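Local structure of Co-type Nitrile Hydratase beta subunit (Pseudomonas putida, 3QYH) at residues H165-T170 with P182-T187; A129-G134 with L211-L216; V137-K142 with Y153-V158. The protein probably forms, with its alpha partner, a cobalt-dependent enzyme that hydrates nitriles to the corresponding amides. All coordinates share one frame; numbering follows the deposited sequence. Where two conformers were deposited one is given.

Contact 1: residues H165-T170 with P182-T187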
# COMPACT_ATOMS: atom_id res chain seq x y z
N HIS B 165 -1.88 -10.95 14.15
CA HIS B 165 -1.12 -9.69 14.29
C HIS B 165 -1.49 -8.87 15.51
O HIS B 165 -0.87 -7.84 15.79
CB HIS B 165 -1.28 -8.84 13.03
CG HIS B 165 -0.69 -9.46 11.81
ND1 HIS B 165 0.66 -9.44 11.54
CD2 HIS B 165 -1.27 -10.13 10.78
CE1 HIS B 165 0.90 -10.08 10.41
NE2 HIS B 165 -0.26 -10.50 9.93
N GLY B 166 -2.51 -9.30 16.26
CA GLY B 166 -3.00 -8.51 17.37
C GLY B 166 -4.16 -7.62 16.97
O GLY B 166 -4.77 -7.83 15.92
N VAL B 167 -4.44 -6.62 17.79
CA VAL B 167 -5.65 -5.85 17.68
C VAL B 167 -5.49 -4.58 16.85
O VAL B 167 -4.55 -3.82 17.04
CB VAL B 167 -6.17 -5.46 19.09
CG1 VAL B 167 -7.37 -4.52 18.99
CG2 VAL B 167 -6.53 -6.72 19.87
N PHE B 168 -6.45 -4.33 15.95
CA PHE B 168 -6.43 -3.16 15.07
C PHE B 168 -7.81 -2.54 14.93
O PHE B 168 -8.83 -3.21 15.12
CB PHE B 168 -5.91 -3.55 13.68
CG PHE B 168 -4.45 -3.89 13.66
CD1 PHE B 168 -3.51 -2.91 13.38
CD2 PHE B 168 -4.02 -5.17 13.95
CE1 PHE B 168 -2.13 -3.22 13.37
CE2 PHE B 168 -2.66 -5.49 13.96
CZ PHE B 168 -1.72 -4.51 13.67
N VAL B 169 -7.84 -1.26 14.57
CA VAL B 169 -9.07 -0.60 14.20
C VAL B 169 -9.77 -1.40 13.09
O VAL B 169 -9.12 -2.03 12.26
CB VAL B 169 -8.76 0.82 13.65
CG1 VAL B 169 -10.01 1.45 12.99
CG2 VAL B 169 -8.19 1.73 14.76
N THR B 170 -11.10 -1.38 13.09
CA THR B 170 -11.89 -1.98 12.02
C THR B 170 -12.31 -0.92 10.99
O THR B 170 -13.06 0.01 11.31
CB THR B 170 -13.16 -2.67 12.59
OG1 THR B 170 -12.77 -3.75 13.45
CG2 THR B 170 -14.06 -3.22 11.45
N PRO B 182 -12.23 -2.17 17.68
CA PRO B 182 -10.97 -2.88 17.44
C PRO B 182 -11.09 -4.39 17.66
O PRO B 182 -11.82 -4.85 18.54
CB PRO B 182 -10.00 -2.26 18.47
CG PRO B 182 -10.68 -1.03 18.94
CD PRO B 182 -12.14 -1.22 18.80
N GLN B 183 -10.39 -5.16 16.83
CA GLN B 183 -10.45 -6.61 16.90
C GLN B 183 -9.19 -7.14 16.26
O GLN B 183 -8.40 -6.37 15.68
CB GLN B 183 -11.71 -7.14 16.18
CG GLN B 183 -11.75 -6.81 14.67
CD GLN B 183 -13.00 -7.33 13.97
OE1 GLN B 183 -13.40 -8.48 14.14
NE2 GLN B 183 -13.61 -6.47 13.15
N HIS B 184 -8.97 -8.44 16.38
CA HIS B 184 -7.79 -9.06 15.81
C HIS B 184 -7.78 -9.09 14.28
O HIS B 184 -8.84 -9.20 13.63
CB HIS B 184 -7.60 -10.47 16.37
CG HIS B 184 -7.06 -10.48 17.77
ND1 HIS B 184 -5.75 -10.80 18.05
CD2 HIS B 184 -7.64 -10.17 18.95
CE1 HIS B 184 -5.56 -10.72 19.36
NE2 HIS B 184 -6.69 -10.33 19.92
N VAL B 185 -6.58 -8.99 13.73
CA VAL B 185 -6.34 -9.15 12.30
C VAL B 185 -5.40 -10.33 12.14
O VAL B 185 -4.39 -10.44 12.86
CB VAL B 185 -5.70 -7.88 11.70
CG1 VAL B 185 -5.22 -8.14 10.28
CG2 VAL B 185 -6.69 -6.71 11.75
N TYR B 186 -5.72 -11.22 11.21
CA TYR B 186 -4.90 -12.40 10.99
C TYR B 186 -4.42 -12.40 9.55
O TYR B 186 -5.15 -11.95 8.65
CB TYR B 186 -5.72 -13.68 11.19
CG TYR B 186 -6.51 -13.76 12.49
CD1 TYR B 186 -7.81 -13.26 12.58
CD2 TYR B 186 -5.96 -14.36 13.63
CE1 TYR B 186 -8.53 -13.33 13.76
CE2 TYR B 186 -6.68 -14.45 14.81
CZ TYR B 186 -7.95 -13.94 14.87
OH TYR B 186 -8.68 -14.01 16.03
N THR B 187 -3.22 -12.90 9.29
CA THR B 187 -2.90 -13.33 7.93
C THR B 187 -3.45 -14.74 7.71
O THR B 187 -3.19 -15.65 8.50
CB THR B 187 -1.40 -13.33 7.62
OG1 THR B 187 -0.88 -12.01 7.76
CG2 THR B 187 -1.16 -13.80 6.17
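H165 and T187 meet at one end of an antiparallel pairing, T170 and Q183 at the other, each through a polar side-chain bond. H165 NE2 donates to T187 OG1 at 2.7 Å, nearly straight and in the imidazole plane; T187 OG1 also pairs with D210. Q183 CG lies between its backbone N and carbonyl carbon (chi1 62°), and the extended chain beyond carries NE2 to T170 OG1 at 2.9 Å. A long amide and a short hydroxyl suit these places, each with a second partner: D214 N for Q183 OE1, H181 O for T170 OG1.

Backbone bonds fill the middle: F168 N to Q183 O at 2.8 Å, and V185 N to G166 O at 3.1 Å. At G166 (phi 94°, psi -162°) a CB would collide with the preceding carbonyl.

V167 and H184 share one face of the sheet, F168 and Q183 the other. V167 CG2 makes a CH-pi contact 3.9 Å from the centroid of the H184 ring, whose ND1 bonds to D164. V167 CG1 touches P182 CB, and F168 CD2 meets V185 CG2 at 3.8 Å.

The pairing joins strands 158-168 and 183-191; W212 of strand 206-212 packs on T170, Q183 and V185.

Contact 2: residues A129-G134 with L211-L216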
# COMPACT_ATOMS: atom_id res chain seq x y z
N ALA B 129 -9.47 -12.68 20.47
CA ALA B 129 -9.20 -13.48 19.29
C ALA B 129 -9.98 -14.79 19.38
O ALA B 129 -9.89 -15.49 20.38
CB ALA B 129 -7.71 -13.75 19.18
N ARG B 130 -10.75 -15.10 18.33
CA ARG B 130 -11.45 -16.38 18.27
C ARG B 130 -10.59 -17.46 17.63
O ARG B 130 -10.89 -18.64 17.77
CB ARG B 130 -12.74 -16.25 17.46
CG ARG B 130 -13.83 -15.46 18.13
CD ARG B 130 -15.10 -15.56 17.28
NE ARG B 130 -14.93 -14.88 15.99
CZ ARG B 130 -15.65 -15.12 14.90
NH1 ARG B 130 -16.58 -16.07 14.90
NH2 ARG B 130 -15.41 -14.43 13.80
N PHE B 131 -9.54 -17.07 16.92
CA PHE B 131 -8.75 -18.04 16.17
C PHE B 131 -7.26 -18.08 16.58
O PHE B 131 -6.69 -17.10 17.05
CB PHE B 131 -8.89 -17.78 14.66
CG PHE B 131 -10.32 -17.61 14.23
CD1 PHE B 131 -11.17 -18.69 14.14
CD2 PHE B 131 -10.82 -16.35 13.94
CE1 PHE B 131 -12.49 -18.53 13.78
CE2 PHE B 131 -12.15 -16.19 13.56
CZ PHE B 131 -12.98 -17.28 13.48
N ALA B 132 -6.65 -19.23 16.38
CA ALA B 132 -5.24 -19.40 16.69
C ALA B 132 -4.55 -19.78 15.40
O ALA B 132 -5.19 -20.31 14.49
CB ALA B 132 -5.07 -20.51 17.72
N VAL B 133 -3.24 -19.54 15.31
CA VAL B 133 -2.59 -19.97 14.09
C VAL B 133 -2.71 -21.49 13.94
O VAL B 133 -2.68 -22.21 14.93
CB VAL B 133 -1.12 -19.42 13.89
CG1 VAL B 133 -0.82 -18.23 14.77
CG2 VAL B 133 -0.08 -20.50 13.89
N GLY B 134 -2.89 -21.94 12.71
CA GLY B 134 -3.22 -23.34 12.43
C GLY B 134 -4.71 -23.59 12.23
O GLY B 134 -5.10 -24.59 11.61
N LEU B 211 -7.05 -10.38 7.24
CA LEU B 211 -8.49 -10.37 7.41
C LEU B 211 -8.85 -10.17 8.87
O LEU B 211 -8.18 -10.71 9.76
CB LEU B 211 -9.08 -11.68 6.89
CG LEU B 211 -8.94 -11.84 5.37
CD1 LEU B 211 -9.21 -13.27 4.96
CD2 LEU B 211 -9.86 -10.86 4.59
N TRP B 212 -9.90 -9.40 9.12
CA TRP B 212 -10.34 -9.11 10.47
C TRP B 212 -11.13 -10.28 11.05
O TRP B 212 -11.76 -11.04 10.32
CB TRP B 212 -11.17 -7.83 10.49
CG TRP B 212 -10.35 -6.54 10.51
CD1 TRP B 212 -10.17 -5.70 11.58
CD2 TRP B 212 -9.60 -5.98 9.43
NE1 TRP B 212 -9.36 -4.64 11.22
CE2 TRP B 212 -9.01 -4.79 9.90
CE3 TRP B 212 -9.39 -6.35 8.10
CZ2 TRP B 212 -8.21 -3.98 9.09
CZ3 TRP B 212 -8.61 -5.54 7.30
CH2 TRP B 212 -8.04 -4.37 7.79
N ASP B 213 -11.09 -10.41 12.37
CA ASP B 213 -11.67 -11.55 13.08
C ASP B 213 -13.12 -11.81 12.66
O ASP B 213 -13.47 -12.94 12.30
CB ASP B 213 -11.59 -11.33 14.60
CG ASP B 213 -11.97 -12.56 15.40
OD1 ASP B 213 -13.15 -12.94 15.33
OD2 ASP B 213 -11.10 -13.13 16.09
N ASP B 214 -13.97 -10.78 12.69
CA ASP B 214 -15.37 -11.03 12.34
C ASP B 214 -15.65 -11.13 10.84
O ASP B 214 -16.81 -11.17 10.44
CB ASP B 214 -16.33 -10.05 13.05
CG ASP B 214 -16.23 -8.63 12.54
OD1 ASP B 214 -15.48 -8.37 11.57
OD2 ASP B 214 -16.90 -7.75 13.12
N TYR B 215 -14.60 -11.18 10.01
CA TYR B 215 -14.75 -11.51 8.59
C TYR B 215 -14.81 -13.03 8.46
O TYR B 215 -15.09 -13.56 7.38
CB TYR B 215 -13.54 -11.05 7.79
CG TYR B 215 -13.42 -9.57 7.48
CD1 TYR B 215 -14.32 -8.63 8.00
CD2 TYR B 215 -12.37 -9.11 6.68
CE1 TYR B 215 -14.18 -7.26 7.68
CE2 TYR B 215 -12.22 -7.76 6.37
CZ TYR B 215 -13.11 -6.84 6.87
OH TYR B 215 -12.90 -5.51 6.54
N LEU B 216 -14.52 -13.74 9.55
CA LEU B 216 -14.26 -15.18 9.48
C LEU B 216 -15.21 -16.02 10.32
O LEU B 216 -15.86 -15.51 11.23
CB LEU B 216 -12.82 -15.47 9.92
CG LEU B 216 -11.71 -14.66 9.27
CD1 LEU B 216 -10.38 -14.92 9.97
CD2 LEU B 216 -11.61 -14.97 7.77
O HOH W 1 -18.21 -15.75 12.53
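R130 and D213 form the tightly held part of this contact, a salt bridge backed by a main-chain bond. The carboxylate uses both oxygens through their syn lone pairs: D213 OD1 takes R130 NE at 2.7 Å, within the guanidinium plane, and D213 OD2 takes R130 N at 3.0 Å in an almost straight bond (178°). D213 CG stands anti to its own backbone N (chi1 -171°), which puts the carboxyl carbon where its oxygens can reach R130 N and NE. Y186 OH is a second partner of D213 OD2. Aspartate suits the place, since its short arm offers two acceptors to one arginine.

R130 NH2 goes on to two carbonyls, D213 O at 2.9 Å and L216 O at 2.8 Å, lying above the plane of each. L216 N reaches D213 O from the opposite face, so that carbonyl accepts two donors and the 3-10 turn 213-215 is tied to the arginine. F131 covers one face of the guanidinium: its CZ lies 3.7 Å above the centre, and F131 CE2 meets L216 CB at 3.8 Å.

Towards solvent the contact thins out. R130 is an exposed residue, and a water links R130 NH1 (2.9 Å from the water oxygen) to L216 O. D214 is also exposed and meets the arginine merely through its backbone carbon.

In the fold, the loop leading into strand 136-139 is thereby fastened to the link between strands 206-212 and 216-218. F131 packs on V137 and V161, L216 on V139, and A129 on H184 and Y186 of strand 183-191.

Contact 3: residues V137-K142 with Y153-V158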
# COMPACT_ATOMS: atom_id res chain seq x y z
N VAL B 137 -10.18 -21.59 8.62
CA VAL B 137 -11.27 -20.63 8.68
C VAL B 137 -11.89 -20.45 7.31
O VAL B 137 -11.24 -20.67 6.29
CB VAL B 137 -10.81 -19.25 9.21
CG1 VAL B 137 -10.40 -19.33 10.70
CG2 VAL B 137 -9.67 -18.71 8.37
N ARG B 138 -13.16 -20.05 7.28
CA ARG B 138 -13.80 -19.68 6.03
C ARG B 138 -14.17 -18.20 6.08
O ARG B 138 -14.65 -17.71 7.09
CB ARG B 138 -15.05 -20.54 5.76
CG ARG B 138 -15.61 -20.38 4.34
CD ARG B 138 -16.94 -21.12 4.16
NE ARG B 138 -16.82 -22.55 4.40
CZ ARG B 138 -16.47 -23.44 3.47
NH1 ARG B 138 -16.21 -23.04 2.23
NH2 ARG B 138 -16.38 -24.73 3.79
N VAL B 139 -13.93 -17.50 4.98
CA VAL B 139 -14.28 -16.09 4.89
C VAL B 139 -15.78 -15.98 4.65
O VAL B 139 -16.32 -16.63 3.75
CB VAL B 139 -13.55 -15.40 3.72
CG1 VAL B 139 -13.95 -13.92 3.63
CG2 VAL B 139 -12.03 -15.56 3.91
N LEU B 140 -16.46 -15.17 5.46
CA LEU B 140 -17.90 -15.02 5.34
C LEU B 140 -18.28 -14.40 4.00
O LEU B 140 -17.59 -13.53 3.48
CB LEU B 140 -18.46 -14.18 6.49
CG LEU B 140 -18.29 -14.78 7.90
CD1 LEU B 140 -18.81 -13.83 8.95
CD2 LEU B 140 -19.00 -16.12 7.99
N ASN B 141 -19.38 -14.88 3.43
CA ASN B 141 -19.91 -14.26 2.23
C ASN B 141 -20.70 -13.03 2.62
O ASN B 141 -21.87 -13.13 3.00
CB ASN B 141 -20.78 -15.24 1.45
CG ASN B 141 -21.24 -14.67 0.12
OD1 ASN B 141 -20.63 -13.74 -0.41
ND2 ASN B 141 -22.30 -15.24 -0.44
N LYS B 142 -20.06 -11.86 2.54
CA LYS B 142 -20.76 -10.62 2.83
C LYS B 142 -20.61 -9.70 1.66
O LYS B 142 -19.64 -9.78 0.91
CB LYS B 142 -20.22 -9.97 4.11
CG LYS B 142 -19.93 -10.98 5.19
CD LYS B 142 -19.90 -10.37 6.56
CE LYS B 142 -21.33 -10.20 7.08
NZ LYS B 142 -21.33 -9.74 8.51
N TYR B 153 -12.54 -11.91 -4.10
CA TYR B 153 -11.95 -13.21 -4.47
C TYR B 153 -11.75 -14.17 -3.29
O TYR B 153 -11.50 -15.36 -3.50
CB TYR B 153 -10.65 -13.04 -5.29
CG TYR B 153 -9.42 -12.62 -4.48
CD1 TYR B 153 -9.03 -11.27 -4.42
CD2 TYR B 153 -8.65 -13.56 -3.80
CE1 TYR B 153 -7.90 -10.88 -3.67
CE2 TYR B 153 -7.52 -13.19 -3.07
CZ TYR B 153 -7.15 -11.85 -3.01
OH TYR B 153 -6.03 -11.50 -2.28
N THR B 154 -11.85 -13.67 -2.06
CA THR B 154 -11.67 -14.51 -0.88
C THR B 154 -12.99 -15.01 -0.27
O THR B 154 -12.99 -15.93 0.55
CB THR B 154 -10.90 -13.77 0.27
OG1 THR B 154 -11.72 -12.73 0.79
CG2 THR B 154 -9.56 -13.20 -0.21
N ARG B 155 -14.11 -14.41 -0.67
CA ARG B 155 -15.36 -14.66 0.03
C ARG B 155 -15.88 -16.11 -0.15
O ARG B 155 -15.91 -16.63 -1.26
CB ARG B 155 -16.41 -13.60 -0.33
CG ARG B 155 -15.96 -12.22 0.10
CD ARG B 155 -16.96 -11.13 -0.22
NE ARG B 155 -16.28 -9.84 -0.28
CZ ARG B 155 -16.80 -8.76 -0.87
NH1 ARG B 155 -18.01 -8.82 -1.42
NH2 ARG B 155 -16.12 -7.62 -0.92
N GLY B 156 -16.25 -16.74 0.95
CA GLY B 156 -16.66 -18.13 0.90
C GLY B 156 -15.52 -19.12 0.84
O GLY B 156 -15.76 -20.34 0.83
N LYS B 157 -14.28 -18.64 0.79
CA LYS B 157 -13.16 -19.56 0.61
C LYS B 157 -12.55 -19.97 1.97
O LYS B 157 -12.70 -19.26 2.96
CB LYS B 157 -12.08 -18.95 -0.29
CG LYS B 157 -12.58 -18.54 -1.67
CD LYS B 157 -13.12 -19.73 -2.43
CE LYS B 157 -13.21 -19.48 -3.93
NZ LYS B 157 -13.99 -18.29 -4.25
N VAL B 158 -11.87 -21.11 1.98
CA VAL B 158 -11.33 -21.67 3.22
C VAL B 158 -9.82 -21.52 3.23
O VAL B 158 -9.14 -21.89 2.27
CB VAL B 158 -11.68 -23.18 3.37
CG1 VAL B 158 -10.81 -23.85 4.44
CG2 VAL B 158 -13.18 -23.36 3.67
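V139 chi1 (179°) sets CG1 anti to the backbone N, and this methyl lies 3.8 Å from T154 OG1, a hydroxyl hydrogen-bonded to the P151 carbonyl. V139 CB itself comes to 3.3 Å from T154 O, the carbonyl that closes the type II turn from T154 to K157 by accepting K157 N. R155 CG lies anti to the carbonyl carbon (chi1 -62°), and with the chain extended from there to NE the side chain runs beside the 137-142 segment; R155 CD comes 3.2 Å from K142 O. The third turn position needs a positive phi, 80° at G156, where a CB would strike the preceding carbonyl.

Main-chain bonds fix the turn to strand 136-139. V139 N donates to K157 O at 2.9 Å, and G156 N reaches V139 O at 2.8 Å from above the carbonyl plane. R138 and V158 follow as an antiparallel non-hydrogen-bonded pair, with V158 CA close to V137 O at 3.2 Å. R138 was modelled in two conformers, so its bond from NH1 to G156 O (3.1 Å) is doubtful, as is the approach of V158 CG2 over its guanidinium face.

The chemistry divides by burial. V139 is a compact buried residue that suits the apolar core formed with L211, F190 and L216. R155 is buried too, but its guanidinium has polar partners in N2 and the M150 carbonyl, which probably offset the cost of burying a charge and tie this turn to the N-terminal residues of the chain.

How the contacts relate
All three contacts belong to the C-terminal part of the beta subunit, of the SH3 clan, and share one antiparallel sheet ordered 206-212, 183-191, 158-168, 136-139, 216-218. Along the chain contact 2 spans the others: its first segment precedes contact 3, which closes before contact 1 opens, and its second segment follows both. Contacts 1 and 2 touch, with centres 9 Å apart. Contacts 2 and 3, about 12 Å apart between centres, join through Y215 O and L140 N. Contacts 1 and 3 lie about 17 Å apart between centres without touching. Contact 2 thus bridges the other two, and chain parts distant in sequence are brought together around one small SH3-like sheet.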